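Local atomic coordinates of m3DLH protein (Halieaceae bacterium, PDB entry 7JKA), a protein that probably hydrolyses ester or lactone bonds as a dienelactone hydrolase of the alpha/beta-hydrolase clan, with phosphotriesterase activity also ascribed to it. Residues A[43-48]-A[68-73]; A[107-112]-A[139-144]; A[152-157]-A[213-218]; A[164-169]-A[197-202]. All coordinates share one frame; numbering follows the deposited sequence.

Contact 1: A[43-48]-A[68-73]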
# COMPACT_ATOMS: atom_id res chain seq x y z
N PRO A 43 14.36 4.92 -6.78
CA PRO A 43 12.93 4.63 -6.89
C PRO A 43 12.20 5.08 -5.64
O PRO A 43 12.71 5.01 -4.53
CB PRO A 43 12.89 3.10 -7.03
CG PRO A 43 14.24 2.78 -7.60
CD PRO A 43 15.18 3.70 -6.93
N GLY A 44 10.99 5.57 -5.85
CA GLY A 44 10.12 5.99 -4.77
C GLY A 44 9.02 4.97 -4.55
O GLY A 44 8.47 4.42 -5.51
N VAL A 45 8.68 4.74 -3.29
CA VAL A 45 7.60 3.83 -2.94
C VAL A 45 6.68 4.54 -1.96
O VAL A 45 7.15 5.01 -0.91
CB VAL A 45 8.13 2.51 -2.33
CG1 VAL A 45 6.95 1.54 -2.05
CG2 VAL A 45 9.17 1.85 -3.23
N VAL A 46 5.40 4.66 -2.31
CA VAL A 46 4.40 5.07 -1.32
C VAL A 46 4.01 3.85 -0.51
O VAL A 46 3.80 2.75 -1.05
CB VAL A 46 3.16 5.68 -1.97
CG1 VAL A 46 2.17 6.13 -0.87
CG2 VAL A 46 3.53 6.83 -2.85
N VAL A 47 3.93 4.03 0.80
CA VAL A 47 3.53 2.95 1.71
C VAL A 47 2.21 3.36 2.36
O VAL A 47 2.17 4.28 3.19
CB VAL A 47 4.60 2.69 2.77
CG1 VAL A 47 4.19 1.55 3.70
CG2 VAL A 47 6.00 2.41 2.13
N PHE A 48 1.13 2.65 2.01
CA PHE A 48 -0.15 2.93 2.66
C PHE A 48 -0.34 1.98 3.83
O PHE A 48 -0.19 0.76 3.68
CB PHE A 48 -1.30 2.80 1.67
CG PHE A 48 -1.29 3.86 0.61
CD1 PHE A 48 -1.64 5.17 0.93
CD2 PHE A 48 -0.91 3.55 -0.69
CE1 PHE A 48 -1.62 6.16 -0.06
CE2 PHE A 48 -0.88 4.53 -1.69
CZ PHE A 48 -1.23 5.83 -1.38
N LEU A 68 16.68 -0.99 1.28
CA LEU A 68 16.83 -1.59 -0.03
C LEU A 68 17.27 -0.60 -1.09
O LEU A 68 17.42 -0.99 -2.26
CB LEU A 68 15.51 -2.22 -0.46
CG LEU A 68 15.06 -3.38 0.43
CD1 LEU A 68 13.66 -3.85 0.02
CD2 LEU A 68 16.09 -4.51 0.38
N GLY A 69 17.48 0.66 -0.72
CA GLY A 69 17.88 1.69 -1.66
C GLY A 69 16.74 2.48 -2.25
O GLY A 69 16.92 3.12 -3.30
N TYR A 70 15.57 2.47 -1.63
CA TYR A 70 14.44 3.24 -2.12
C TYR A 70 14.23 4.47 -1.23
O TYR A 70 14.80 4.58 -0.15
CB TYR A 70 13.17 2.40 -2.16
CG TYR A 70 13.34 1.09 -2.89
CD1 TYR A 70 14.04 1.02 -4.09
CD2 TYR A 70 12.82 -0.07 -2.37
CE1 TYR A 70 14.18 -0.16 -4.75
CE2 TYR A 70 12.97 -1.27 -3.03
CZ TYR A 70 13.64 -1.30 -4.22
OH TYR A 70 13.80 -2.49 -4.89
N ALA A 71 13.40 5.39 -1.71
CA ALA A 71 12.86 6.48 -0.90
C ALA A 71 11.39 6.18 -0.71
O ALA A 71 10.66 6.07 -1.69
CB ALA A 71 13.03 7.83 -1.61
N ALA A 72 10.97 6.00 0.55
CA ALA A 72 9.65 5.48 0.85
C ALA A 72 8.88 6.49 1.69
O ALA A 72 9.36 6.92 2.74
CB ALA A 72 9.78 4.13 1.57
N LEU A 73 7.68 6.85 1.23
CA LEU A 73 6.81 7.76 1.97
C LEU A 73 5.74 6.93 2.67
O LEU A 73 4.86 6.37 2.02
CB LEU A 73 6.17 8.78 1.04
CG LEU A 73 5.26 9.79 1.77
CD1 LEU A 73 6.11 10.77 2.54
CD2 LEU A 73 4.36 10.54 0.79
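P43 lies against the ring of Y70 at one end of a parallel strand pair, and the side chains of V45 and V47 line up with Y70 and A72 along one face of it. The two rings cross at a slant, P43 CB reaching Y70 CD1 at 3.8 Å with CG close behind. CG anti to the carbonyl carbon (chi1 -52°) turns CD1 of the Y70 ring to P43. Separately, Y70 CB meets V45 CG2 at 4.2 Å. V47 CG2 meets the methyl A72 CB, also at 4.2 Å. V46 and L73 form the register pair on the other face, where G44 lies beside A71. Four backbone bonds join the strands: A71 N to P43 O (2.9 Å), V45 N to A71 O (2.9 Å), L73 N to V45 O (2.9 Å) and V47 N to L73 O (2.8 Å). G69, at positive phi, closes the preceding helix in a Schellman motif. This is a right-handed beta-alpha-beta unit of the alpha/beta-hydrolase sheet: L65 of the connecting helix 56-67 covers V45, V47 and A72, helix 232-250 adds F246 over V45, helix 101-116 packs on V46 and L73, and strand 126-131 pairs with the other edge of strand 43-48.

Contact 2: A[107-112]-A[139-144]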
# COMPACT_ATOMS: atom_id res chain seq x y z
N LEU A 107 -6.65 11.49 -1.59
CA LEU A 107 -5.65 11.39 -0.54
C LEU A 107 -4.52 10.44 -0.94
O LEU A 107 -3.38 10.62 -0.50
CB LEU A 107 -6.30 10.98 0.80
CG LEU A 107 -6.82 9.57 1.06
CD1 LEU A 107 -5.70 8.61 1.41
CD2 LEU A 107 -7.90 9.65 2.18
N ALA A 108 -4.82 9.42 -1.76
CA ALA A 108 -3.76 8.53 -2.23
C ALA A 108 -2.87 9.24 -3.25
O ALA A 108 -1.64 9.15 -3.20
CB ALA A 108 -4.37 7.28 -2.84
N ARG A 109 -3.49 9.99 -4.16
CA ARG A 109 -2.71 10.73 -5.15
C ARG A 109 -1.89 11.84 -4.49
O ARG A 109 -0.77 12.12 -4.94
CB ARG A 109 -3.66 11.28 -6.21
CG ARG A 109 -2.98 11.57 -7.52
CD ARG A 109 -3.69 10.92 -8.69
NE ARG A 109 -2.87 11.08 -9.88
CZ ARG A 109 -3.30 10.96 -11.12
NH1 ARG A 109 -2.45 11.15 -12.12
NH2 ARG A 109 -4.58 10.68 -11.37
N ALA A 110 -2.41 12.45 -3.42
CA ALA A 110 -1.64 13.46 -2.70
C ALA A 110 -0.37 12.85 -2.10
O ALA A 110 0.69 13.48 -2.14
CB ALA A 110 -2.48 14.10 -1.61
N ALA A 111 -0.46 11.62 -1.59
CA ALA A 111 0.75 10.96 -1.10
C ALA A 111 1.73 10.69 -2.23
O ALA A 111 2.92 10.96 -2.10
CB ALA A 111 0.39 9.68 -0.34
N LEU A 112 1.25 10.22 -3.39
CA LEU A 112 2.17 9.96 -4.50
C LEU A 112 2.81 11.25 -4.99
O LEU A 112 4.03 11.30 -5.24
CB LEU A 112 1.42 9.28 -5.66
CG LEU A 112 2.29 8.91 -6.87
CD1 LEU A 112 3.42 7.98 -6.45
CD2 LEU A 112 1.43 8.28 -7.95
N LEU A 139 -4.41 -0.03 -4.70
CA LEU A 139 -5.11 -0.42 -5.92
C LEU A 139 -6.04 0.67 -6.41
O LEU A 139 -6.22 0.83 -7.63
CB LEU A 139 -5.86 -1.74 -5.69
CG LEU A 139 -4.94 -2.97 -5.61
CD1 LEU A 139 -5.77 -4.21 -5.25
CD2 LEU A 139 -4.21 -3.15 -6.94
N GLU A 140 -6.65 1.45 -5.50
CA GLU A 140 -7.43 2.60 -5.95
C GLU A 140 -6.55 3.62 -6.66
O GLU A 140 -6.94 4.20 -7.68
CB GLU A 140 -8.13 3.28 -4.77
CG GLU A 140 -9.30 2.48 -4.22
CD GLU A 140 -10.36 2.21 -5.26
OE1 GLU A 140 -11.09 3.15 -5.64
OE2 GLU A 140 -10.49 1.04 -5.68
N LEU A 141 -5.33 3.80 -6.15
CA LEU A 141 -4.39 4.72 -6.79
C LEU A 141 -4.01 4.22 -8.17
O LEU A 141 -3.99 4.99 -9.14
CB LEU A 141 -3.14 4.87 -5.93
CG LEU A 141 -2.03 5.80 -6.46
CD1 LEU A 141 -2.55 7.23 -6.64
CD2 LEU A 141 -0.86 5.78 -5.46
N ALA A 142 -3.77 2.91 -8.31
CA ALA A 142 -3.49 2.37 -9.63
C ALA A 142 -4.68 2.55 -10.56
O ALA A 142 -4.51 2.92 -11.73
CB ALA A 142 -3.12 0.90 -9.51
N ARG A 143 -5.89 2.28 -10.06
CA ARG A 143 -7.09 2.38 -10.89
C ARG A 143 -7.32 3.81 -11.36
O ARG A 143 -7.90 4.02 -12.44
CB ARG A 143 -8.29 1.90 -10.08
CG ARG A 143 -8.39 0.38 -9.97
CD ARG A 143 -9.47 -0.01 -8.97
NE ARG A 143 -9.79 -1.44 -9.05
CZ ARG A 143 -10.53 -2.07 -8.14
NH1 ARG A 143 -11.02 -1.42 -7.10
NH2 ARG A 143 -10.82 -3.35 -8.30
N SER A 144 -6.87 4.79 -10.58
CA SER A 144 -7.05 6.19 -10.97
C SER A 144 -6.22 6.55 -12.19
O SER A 144 -6.44 7.62 -12.80
CB SER A 144 -6.65 7.11 -9.81
OG SER A 144 -5.24 7.27 -9.76
O HOH W 1 -4.98 10.24 -14.22
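L141 pushes its branched end against the backbone and side chains of A108, R109 and L112, where two helices meet almost at right angles (85° between axes 9.5 Å apart). This apolar half is the close one. With CG anti to the backbone N (chi1 180°), L141 sends CD1 onto R109 CA at 3.8 Å while CD2 reaches L112 CB at 4.2 Å. A108 brings its small methyl up to L141 CB, at 4.1 Å, and lets the helices approach at this point. The other half is looser, polar and wet. The long chain of R109, bent at chi2, runs toward S144, but NH2 stays 3.8 Å from S144 OG, and the hydroxyl gives its proton to L141 O, one turn back, at 2.7 Å. A water takes up the gap: R109 NH2 donates to it at 2.9 Å, in the plane of the guanidinium, and it passes a weak bond on to S144 O at 3.3 Å. The contact joins helix 101-116 to the last turns of helix 133-143 on one side of the central sheet. F48 of strand 42-48 packs against both A108 and L141, V46 lies under L112, and L139 and A142 rest on strand 150-154.

Contact 3: A[152-157]-A[213-218]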
# COMPACT_ATOMS: atom_id res chain seq x y z
N VAL A 152 1.94 -3.45 -5.00
CA VAL A 152 1.96 -4.71 -4.25
C VAL A 152 1.07 -4.55 -3.04
O VAL A 152 1.21 -3.57 -2.29
CB VAL A 152 3.38 -5.11 -3.80
CG1 VAL A 152 3.32 -6.51 -3.14
CG2 VAL A 152 4.33 -5.12 -5.00
N THR A 153 0.14 -5.48 -2.84
CA THR A 153 -0.73 -5.45 -1.68
C THR A 153 -0.44 -6.61 -0.75
O THR A 153 -0.06 -7.71 -1.18
CB THR A 153 -2.22 -5.46 -2.07
OG1 THR A 153 -2.59 -6.74 -2.62
CG2 THR A 153 -2.48 -4.41 -3.11
N PHE A 154 -0.62 -6.37 0.55
CA PHE A 154 -0.41 -7.41 1.56
C PHE A 154 -1.69 -7.53 2.37
O PHE A 154 -2.13 -6.54 2.98
CB PHE A 154 0.76 -7.08 2.48
CG PHE A 154 2.08 -6.92 1.77
CD1 PHE A 154 2.51 -5.68 1.30
CD2 PHE A 154 2.93 -8.01 1.63
CE1 PHE A 154 3.72 -5.52 0.67
CE2 PHE A 154 4.16 -7.89 0.98
CZ PHE A 154 4.56 -6.62 0.50
N HIS A 155 -2.27 -8.72 2.38
CA HIS A 155 -3.52 -9.02 3.10
C HIS A 155 -4.54 -7.89 2.98
O HIS A 155 -5.08 -7.39 3.98
CB HIS A 155 -3.28 -9.41 4.57
CG HIS A 155 -2.31 -8.53 5.32
ND1 HIS A 155 -2.69 -7.37 5.96
CD2 HIS A 155 -0.99 -8.67 5.57
CE1 HIS A 155 -1.64 -6.82 6.54
NE2 HIS A 155 -0.59 -7.58 6.31
N ALA A 156 -4.83 -7.50 1.74
CA ALA A 156 -5.72 -6.38 1.44
C ALA A 156 -7.13 -6.83 1.11
O ALA A 156 -7.34 -7.76 0.33
CB ALA A 156 -5.18 -5.57 0.25
N GLY A 157 -8.11 -6.11 1.66
CA GLY A 157 -9.46 -6.22 1.15
C GLY A 157 -9.52 -5.75 -0.29
O GLY A 157 -8.71 -4.91 -0.73
N HIS A 213 -5.53 -12.75 7.89
CA HIS A 213 -5.38 -11.31 7.79
C HIS A 213 -4.23 -10.83 8.67
O HIS A 213 -3.84 -11.47 9.65
CB HIS A 213 -6.67 -10.60 8.20
CG HIS A 213 -6.85 -9.26 7.56
ND1 HIS A 213 -7.11 -9.10 6.22
CD2 HIS A 213 -6.82 -8.01 8.09
CE1 HIS A 213 -7.23 -7.82 5.94
NE2 HIS A 213 -7.05 -7.13 7.06
N SER A 214 -3.65 -9.68 8.28
CA SER A 214 -2.63 -8.99 9.05
C SER A 214 -1.38 -9.84 9.25
O SER A 214 -0.69 -9.71 10.27
CB SER A 214 -3.18 -8.52 10.39
OG SER A 214 -4.24 -7.61 10.15
N PHE A 215 -1.06 -10.69 8.27
CA PHE A 215 0.03 -11.63 8.48
C PHE A 215 1.40 -10.95 8.54
O PHE A 215 2.36 -11.59 8.98
CB PHE A 215 0.02 -12.72 7.39
CG PHE A 215 0.16 -12.22 5.99
CD1 PHE A 215 1.40 -11.75 5.51
CD2 PHE A 215 -0.90 -12.31 5.11
CE1 PHE A 215 1.51 -11.36 4.17
CE2 PHE A 215 -0.81 -11.90 3.79
CZ PHE A 215 0.40 -11.42 3.30
N THR A 216 1.52 -9.67 8.16
CA THR A 216 2.80 -8.98 8.25
C THR A 216 3.02 -8.30 9.60
O THR A 216 4.11 -7.75 9.82
CB THR A 216 2.93 -7.91 7.17
OG1 THR A 216 1.91 -6.92 7.38
CG2 THR A 216 2.79 -8.50 5.78
N ASP A 217 2.05 -8.32 10.51
CA ASP A 217 2.16 -7.53 11.72
C ASP A 217 2.38 -8.42 12.93
O ASP A 217 1.45 -9.14 13.33
CB ASP A 217 0.91 -6.67 11.93
CG ASP A 217 1.06 -5.67 13.06
OD1 ASP A 217 2.20 -5.50 13.57
OD2 ASP A 217 0.05 -5.07 13.47
N PRO A 218 3.58 -8.40 13.55
CA PRO A 218 3.80 -9.16 14.79
C PRO A 218 2.81 -8.81 15.89
O PRO A 218 2.57 -9.61 16.80
CB PRO A 218 5.23 -8.77 15.18
CG PRO A 218 5.89 -8.41 13.91
CD PRO A 218 4.82 -7.76 13.06
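H155 turns its side chain with CG between the backbone N and the carbonyl carbon (chi1 46°), and T216 holds OG1 in the same kind of position (chi1 63°); the two torsions bring H155 NE2 and T216 OG1 together at 2.8 Å in a nearly straight hydrogen bond (172°), the hydroxyl lying at the edge of the ring. The loop 213-218 then wraps the imidazole. S214 CA sits over the middle of one face, 3.5 Å from the centroid in a CH-pi contact, and F215 N lies over the same face nearer the rim. F215, another ring placed between N and carbonyl carbon, receives the H155 edge on its face in a T-shaped pair, with H155 CD2 over the centre of the F215 ring and centroids 4.7 Å apart. A second edge-to-face pair, centroids 5.5 Å apart, sets the edge of H155 against the face of H213, so the three rings form an aromatic cluster. Beside it F154 CB touches T216 CG2 at 4.1 Å. H155 O stands 2.9 Å from H213 CE1. H213 ND1 is bonded to D181, its ring touches C132 in what looks like a nucleophile elbow, and these three are probably the Cys-His-Asp triad of the dienelactone hydrolases; H155 would then lie directly beside the triad, its side chain touching C132. T216 OG1 also bonds H57 NE2: its single proton can serve at most one imidazole, so it must accept from at least one; at H155 either direction fits. One buried oxygen thus links two histidine rings beside the probable active site.

Contact 4: A[164-169]-A[197-202]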
# COMPACT_ATOMS: atom_id res chain seq x y z
N GLU A 164 -15.15 3.55 -15.07
CA GLU A 164 -14.17 4.31 -15.83
C GLU A 164 -12.75 3.83 -15.60
O GLU A 164 -11.85 4.35 -16.26
CB GLU A 164 -14.25 5.81 -15.50
CG GLU A 164 -14.01 6.13 -14.05
CD GLU A 164 -15.30 6.33 -13.28
OE1 GLU A 164 -16.26 5.53 -13.46
OE2 GLU A 164 -15.35 7.32 -12.51
N ASP A 165 -12.54 2.89 -14.68
CA ASP A 165 -11.21 2.39 -14.37
C ASP A 165 -10.68 1.41 -15.40
O ASP A 165 -9.50 1.04 -15.31
CB ASP A 165 -11.19 1.68 -13.02
CG ASP A 165 -11.54 2.59 -11.87
OD1 ASP A 165 -11.55 3.83 -12.04
OD2 ASP A 165 -11.78 2.03 -10.77
N ALA A 166 -11.51 0.96 -16.34
CA ALA A 166 -11.06 -0.03 -17.31
C ALA A 166 -9.83 0.47 -18.07
O ALA A 166 -9.82 1.58 -18.61
CB ALA A 166 -12.19 -0.35 -18.28
N GLY A 167 -8.78 -0.35 -18.07
CA GLY A 167 -7.55 -0.04 -18.78
C GLY A 167 -6.67 1.03 -18.16
O GLY A 167 -5.65 1.38 -18.76
N ARG A 168 -7.00 1.55 -16.98
CA ARG A 168 -6.21 2.64 -16.43
C ARG A 168 -5.08 2.19 -15.52
O ARG A 168 -4.27 3.03 -15.11
CB ARG A 168 -7.12 3.63 -15.68
CG ARG A 168 -8.06 4.43 -16.59
CD ARG A 168 -7.30 5.48 -17.41
NE ARG A 168 -8.19 6.30 -18.24
CZ ARG A 168 -7.79 7.04 -19.28
NH1 ARG A 168 -6.51 7.06 -19.64
NH2 ARG A 168 -8.68 7.74 -19.96
N ILE A 169 -4.97 0.90 -15.19
CA ILE A 169 -3.84 0.44 -14.39
C ILE A 169 -2.62 0.37 -15.30
O ILE A 169 -2.63 -0.29 -16.34
CB ILE A 169 -4.12 -0.91 -13.73
CG1 ILE A 169 -5.19 -0.73 -12.65
CG2 ILE A 169 -2.84 -1.43 -13.11
CD1 ILE A 169 -5.71 -2.04 -12.09
N ARG A 197 -7.85 -9.56 -16.11
CA ARG A 197 -7.82 -10.40 -17.31
C ARG A 197 -8.38 -9.64 -18.50
O ARG A 197 -7.80 -9.67 -19.59
CB ARG A 197 -8.63 -11.68 -17.08
CG ARG A 197 -7.98 -12.67 -16.11
CD ARG A 197 -8.77 -13.97 -15.99
NE ARG A 197 -8.78 -14.70 -17.24
CZ ARG A 197 -9.20 -15.96 -17.37
NH1 ARG A 197 -9.65 -16.62 -16.31
NH2 ARG A 197 -9.17 -16.55 -18.56
N ARG A 198 -9.51 -8.96 -18.31
CA ARG A 198 -10.11 -8.19 -19.40
C ARG A 198 -9.15 -7.16 -19.96
O ARG A 198 -9.04 -7.00 -21.19
CB ARG A 198 -11.37 -7.50 -18.89
CG ARG A 198 -12.04 -6.58 -19.91
CD ARG A 198 -12.98 -5.63 -19.19
NE ARG A 198 -12.24 -4.73 -18.32
CZ ARG A 198 -12.72 -4.18 -17.20
NH1 ARG A 198 -11.96 -3.40 -16.48
NH2 ARG A 198 -13.96 -4.45 -16.80
N ASP A 199 -8.43 -6.45 -19.09
CA ASP A 199 -7.60 -5.35 -19.54
C ASP A 199 -6.17 -5.76 -19.79
O ASP A 199 -5.33 -4.91 -20.10
CB ASP A 199 -7.64 -4.21 -18.50
CG ASP A 199 -9.04 -3.65 -18.33
OD1 ASP A 199 -9.87 -3.80 -19.26
OD2 ASP A 199 -9.30 -3.09 -17.25
N ARG A 200 -5.86 -7.05 -19.67
CA ARG A 200 -4.51 -7.55 -19.90
C ARG A 200 -3.50 -6.81 -19.03
O ARG A 200 -2.40 -6.48 -19.47
CB ARG A 200 -4.15 -7.47 -21.38
CG ARG A 200 -5.14 -8.21 -22.25
CD ARG A 200 -4.99 -7.85 -23.72
NE ARG A 200 -5.60 -8.86 -24.59
CZ ARG A 200 -6.88 -8.86 -24.95
NH1 ARG A 200 -7.70 -7.91 -24.52
NH2 ARG A 200 -7.34 -9.82 -25.75
N VAL A 201 -3.88 -6.55 -17.78
CA VAL A 201 -2.92 -6.04 -16.80
C VAL A 201 -1.86 -7.11 -16.60
O VAL A 201 -2.14 -8.31 -16.65
CB VAL A 201 -3.63 -5.72 -15.47
CG1 VAL A 201 -2.66 -5.28 -14.39
CG2 VAL A 201 -4.70 -4.64 -15.68
N ASP A 202 -0.62 -6.68 -16.36
CA ASP A 202 0.43 -7.58 -15.88
C ASP A 202 0.20 -7.76 -14.40
O ASP A 202 0.69 -6.98 -13.59
CB ASP A 202 1.81 -7.01 -16.14
CG ASP A 202 2.92 -7.93 -15.69
OD1 ASP A 202 2.64 -8.96 -15.03
OD2 ASP A 202 4.07 -7.62 -16.01
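A166 and G167, in the middle of a type II beta turn from D165 to R168, meet R198 and D199 where helix 186-198 ends in a Schellman motif, with R200 at positive phi. The contact joins two surface connections of the alpha/beta fold, one leading into strand 172-178 and the other from the helix into strand 203-208. Charge comes first. R198 holds the carboxylate of its neighbour D199 side-on, NE to OD1 at 2.7 Å and NH1 to OD2 at 2.8 Å, with both oxygens close to the guanidinium plane; the bend of the arginine at chi3 (65°) turns its end back for this grip. The other terminal nitrogen, NH2, has a salt bridge to E161, so the guanidinium is shared between two acids and its rotation is well fixed. Backbone bonding follows: G167 N donates to D199 OD2 at 2.9 Å, the one hydrogen bond between the two segments, and the carboxylate thereby ties the turn to the helix end. The positive phi of G167 belongs to the turn and suits glycine. Packing fills the rest. The methyl A166 CB lies over one face of the guanidinium, 3.5 Å from R198 NH1. Deeper down, the apolar I169 CG2 and V201 CG1 touch at 4.1 Å, the two branched side chains crossing at about a right angle, and W196 of the same helix packs on both residues. At D199 OD2 the two donors come from opposite faces of the carboxylate, R198 NH1 on the syn side and G167 N almost straight above the plane.

Overall arrangement
The four contacts follow the chain through one alpha/beta-hydrolase fold, contact 4 lying inside the loop that contact 3 closes. Contacts 1 and 3 reach the same mixed sheet, centres about 18 Å apart, through strands 42-48 and 150-154, between which strand 126-131 runs. Contact 2, its centre about 15 Å from that of contact 1, stacks helices on that sheet: L73 packs on A111, and L139 on T153 of contact 3. Contact 4 is the surface member, its centre about 19 Å from that of the chain; it touches contact 2 through R143 and A142 but stays about 9 Å, nearest atoms, from contact 3. Packing is thus continuous from sheet to periphery, with the probable catalytic residues gathered at contact 3.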